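Local coordinates for Exo beta-1,2-glucooligosaccharide sophorohydrolase (non-reducing end) (Parabacteroides distasonis ATCC 8503, PDB 5Z06), which hydrolyses linear beta-1,2-glucan and beta-1,2-glucooligosaccharides from the non-reducing end, releasing the disaccharide sophorose, at residues A[400-405]-A[421-426]. Residues are numbered along the deposited sequence; the frame is centred on the assembly and turned at random.
Sequences QGLLTA and KSIDNL
I423 faces L402 where two helices run roughly antiparallel, the axes of 400-405 and 421-426 passing 9.8 Å apart at 144° between their N-to-C directions. I423 takes part in every contact across the pair: both of its branches extend to helix 392-408, and no hydrogen bond links the two segments. With CG1 beside its own backbone N (chi1 -69°) and CG2 anti to that N, I423 brings CD1 and CG2 over the same face of the L402 carbonyl, each 3.6 Å from L402 O. I423 CG2 also packs on L402 CB at 4.0 Å, and L402 CD2 rests against I423 CG1 at 4.1 Å. To one side, L403 sends CD2 to within 4.1 Å of I423 CG2; to the other, A405 CB lies more loosely by I423 CD1, at 4.4 Å. An alanine in place of I423 would probably open a gap between the helices where CG1, CG2 and CD1 had met L402, L403 and A405. Helix 344-360 packs against the junction, with T355 on I423, L358 on L402 and F351 on A405, and I330 of helix 323-338 adds to it. Near the edge, D424 makes a salt bridge to R406, a second tie between the helices. Helices 392-408 and 414-428, joined by a short connection, form a helical hairpin of the kind from which the (alpha/alpha)6 barrel of GH144 and related six-hairpin glycosidases is probably built.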
ATOM      1  N   GLN A 400     -18.931  -6.192  -7.443  1.00 26.51           N
ATOM      2  CA  GLN A 400     -18.909  -7.339  -6.560  1.00 27.61           C
ATOM      3  C   GLN A 400     -19.144  -6.890  -5.107  1.00 28.57           C
ATOM      4  O   GLN A 400     -19.855  -7.562  -4.349  1.00 28.38           O
ATOM      5  CB  GLN A 400     -17.587  -8.072  -6.637  1.00 27.34           C
ATOM      6  CG  GLN A 400     -17.578  -9.331  -5.808  1.00 27.01           C
ATOM      7  CD  GLN A 400     -16.289 -10.104  -5.919  1.00 26.88           C
ATOM      8  OE1 GLN A 400     -16.311 -11.330  -5.985  1.00 27.54           O
ATOM      9  NE2 GLN A 400     -15.154  -9.402  -5.905  1.00 26.13           N
ATOM     10  N   GLY A 401     -18.507  -5.786  -4.739  1.00 26.80           N
ATOM     11  CA  GLY A 401     -18.676  -5.216  -3.421  1.00 27.88           C
ATOM     12  C   GLY A 401     -20.079  -4.702  -3.219  1.00 27.19           C
ATOM     13  O   GLY A 401     -20.689  -4.982  -2.200  1.00 27.06           O
ATOM     14  N   LEU A 402     -20.594  -3.960  -4.198  1.00 27.20           N
ATOM     15  CA  LEU A 402     -21.891  -3.314  -4.040  1.00 27.89           C
ATOM     16  C   LEU A 402     -23.032  -4.297  -3.950  1.00 29.32           C
ATOM     17  O   LEU A 402     -23.948  -4.092  -3.143  1.00 29.84           O
ATOM     18  CB  LEU A 402     -22.166  -2.308  -5.144  1.00 27.23           C
ATOM     19  CG  LEU A 402     -21.307  -1.055  -5.103  1.00 26.26           C
ATOM     20  CD1 LEU A 402     -21.453  -0.364  -6.443  1.00 28.32           C
ATOM     21  CD2 LEU A 402     -21.678  -0.101  -3.976  1.00 26.30           C
ATOM     22  N   LEU A 403     -22.987  -5.357  -4.754  1.00 28.02           N
ATOM     23  CA  LEU A 403     -24.020  -6.371  -4.682  1.00 29.21           C
ATOM     24  C   LEU A 403     -23.957  -7.121  -3.368  1.00 29.84           C
ATOM     25  O   LEU A 403     -25.001  -7.510  -2.836  1.00 27.83           O
ATOM     26  CB  LEU A 403     -23.929  -7.352  -5.830  1.00 30.56           C
ATOM     27  CG  LEU A 403     -24.172  -6.748  -7.213  1.00 32.51           C
ATOM     28  CD1 LEU A 403     -24.249  -7.896  -8.205  1.00 34.30           C
ATOM     29  CD2 LEU A 403     -25.420  -5.894  -7.328  1.00 32.36           C
ATOM     30  N   THR A 404     -22.746  -7.298  -2.832  1.00 26.82           N
ATOM     31  CA  THR A 404     -22.587  -7.861  -1.504  1.00 28.19           C
ATOM     32  C   THR A 404     -23.244  -6.956  -0.476  1.00 27.15           C
ATOM     33  O   THR A 404     -24.057  -7.400   0.313  1.00 27.45           O
ATOM     34  CB  THR A 404     -21.117  -8.067  -1.157  1.00 27.18           C
ATOM     35  OG1 THR A 404     -20.542  -8.943  -2.124  1.00 25.64           O
ATOM     36  CG2 THR A 404     -20.963  -8.662   0.227  1.00 26.21           C
ATOM     37  N   ALA A 405     -22.905  -5.682  -0.521  1.00 27.42           N
ATOM     38  CA  ALA A 405     -23.492  -4.723   0.380  1.00 28.74           C
ATOM     39  C   ALA A 405     -25.002  -4.704   0.254  1.00 29.43           C
ATOM     40  O   ALA A 405     -25.713  -4.627   1.252  1.00 27.81           O
ATOM     41  CB  ALA A 405     -22.946  -3.332   0.114  1.00 29.78           C
ATOM     42  N   LYS A 421     -31.958   0.516  -3.424  1.00 32.38           N
ATOM     43  CA  LYS A 421     -32.447   1.218  -4.611  1.00 33.62           C
ATOM     44  C   LYS A 421     -31.290   1.710  -5.476  1.00 32.58           C
ATOM     45  O   LYS A 421     -31.238   1.484  -6.688  1.00 29.82           O
ATOM     46  CB  LYS A 421     -33.315   2.432  -4.234  1.00 39.17           C
ATOM     47  CG  LYS A 421     -34.833   2.195  -4.171  1.00 47.71           C
ATOM     48  CD  LYS A 421     -35.677   3.491  -4.279  1.00 50.47           C
ATOM     49  CE  LYS A 421     -36.471   3.867  -3.008  1.00 54.96           C
ATOM     50  NZ  LYS A 421     -35.702   4.578  -1.920  1.00 54.08           N
ATOM     51  N   SER A 422     -30.381   2.418  -4.827  1.00 30.22           N
ATOM     52  CA  SER A 422     -29.282   3.055  -5.497  1.00 29.76           C
ATOM     53  C   SER A 422     -28.358   2.036  -6.150  1.00 28.94           C
ATOM     54  O   SER A 422     -28.028   2.143  -7.324  1.00 27.72           O
ATOM     55  CB  SER A 422     -28.515   3.894  -4.498  1.00 30.98           C
ATOM     56  OG  SER A 422     -27.371   4.431  -5.103  1.00 34.70           O
ATOM     57  N   ILE A 423     -27.991   1.023  -5.388  1.00 28.63           N
ATOM     58  CA  ILE A 423     -27.182  -0.048  -5.913  1.00 28.37           C
ATOM     59  C   ILE A 423     -27.887  -0.793  -7.042  1.00 28.03           C
ATOM     60  O   ILE A 423     -27.249  -1.112  -8.027  1.00 27.17           O
ATOM     61  CB  ILE A 423     -26.750  -1.031  -4.807  1.00 27.52           C
ATOM     62  CG1 ILE A 423     -25.742  -0.337  -3.876  1.00 27.75           C
ATOM     63  CG2 ILE A 423     -26.122  -2.284  -5.422  1.00 28.78           C
ATOM     64  CD1 ILE A 423     -25.600  -0.965  -2.507  1.00 27.84           C
ATOM     65  N   ASP A 424     -29.176  -1.087  -6.912  1.00 28.47           N
ATOM     66  CA  ASP A 424     -29.853  -1.831  -7.979  1.00 29.37           C
ATOM     67  C   ASP A 424     -29.769  -1.050  -9.271  1.00 28.97           C
ATOM     68  O   ASP A 424     -29.494  -1.636 -10.314  1.00 27.55           O
ATOM     69  CB  ASP A 424     -31.325  -2.119  -7.664  1.00 30.23           C
ATOM     70  CG  ASP A 424     -31.501  -3.033  -6.480  1.00 29.57           C
ATOM     71  OD1 ASP A 424     -30.540  -3.721  -6.069  1.00 28.50           O
ATOM     72  OD2 ASP A 424     -32.613  -3.039  -5.937  1.00 28.57           O
ATOM     73  N   ASN A 425     -29.971   0.265  -9.192  1.00 29.02           N
ATOM     74  CA  ASN A 425     -29.952   1.124 -10.373  1.00 31.86           C
ATOM     75  C   ASN A 425     -28.548   1.307 -10.962  1.00 33.18           C
ATOM     76  O   ASN A 425     -28.356   1.184 -12.183  1.00 31.59           O
ATOM     77  CB  ASN A 425     -30.655   2.467 -10.080  1.00 34.70           C
ATOM     78  CG  ASN A 425     -32.162   2.340 -10.167  1.00 40.52           C
ATOM     79  OD1 ASN A 425     -32.684   1.832 -11.158  1.00 47.79           O
ATOM     80  ND2 ASN A 425     -32.869   2.757  -9.128  1.00 46.44           N
ATOM     81  N   LEU A 426     -27.568   1.572 -10.096  1.00 32.42           N
ATOM     82  CA  LEU A 426     -26.168   1.588 -10.514  1.00 33.13           C
ATOM     83  C   LEU A 426     -25.784   0.277 -11.201  1.00 31.43           C
ATOM     84  O   LEU A 426     -25.228   0.279 -12.309  1.00 31.07           O
ATOM     85  CB  LEU A 426     -25.262   1.843  -9.311  1.00 34.61           C
ATOM     86  CG  LEU A 426     -25.169   3.298  -8.860  1.00 33.93           C
ATOM     87  CD1 LEU A 426     -24.605   3.368  -7.451  1.00 34.81           C
ATOM     88  CD2 LEU A 426     -24.294   4.108  -9.799  1.00 35.95           C
TER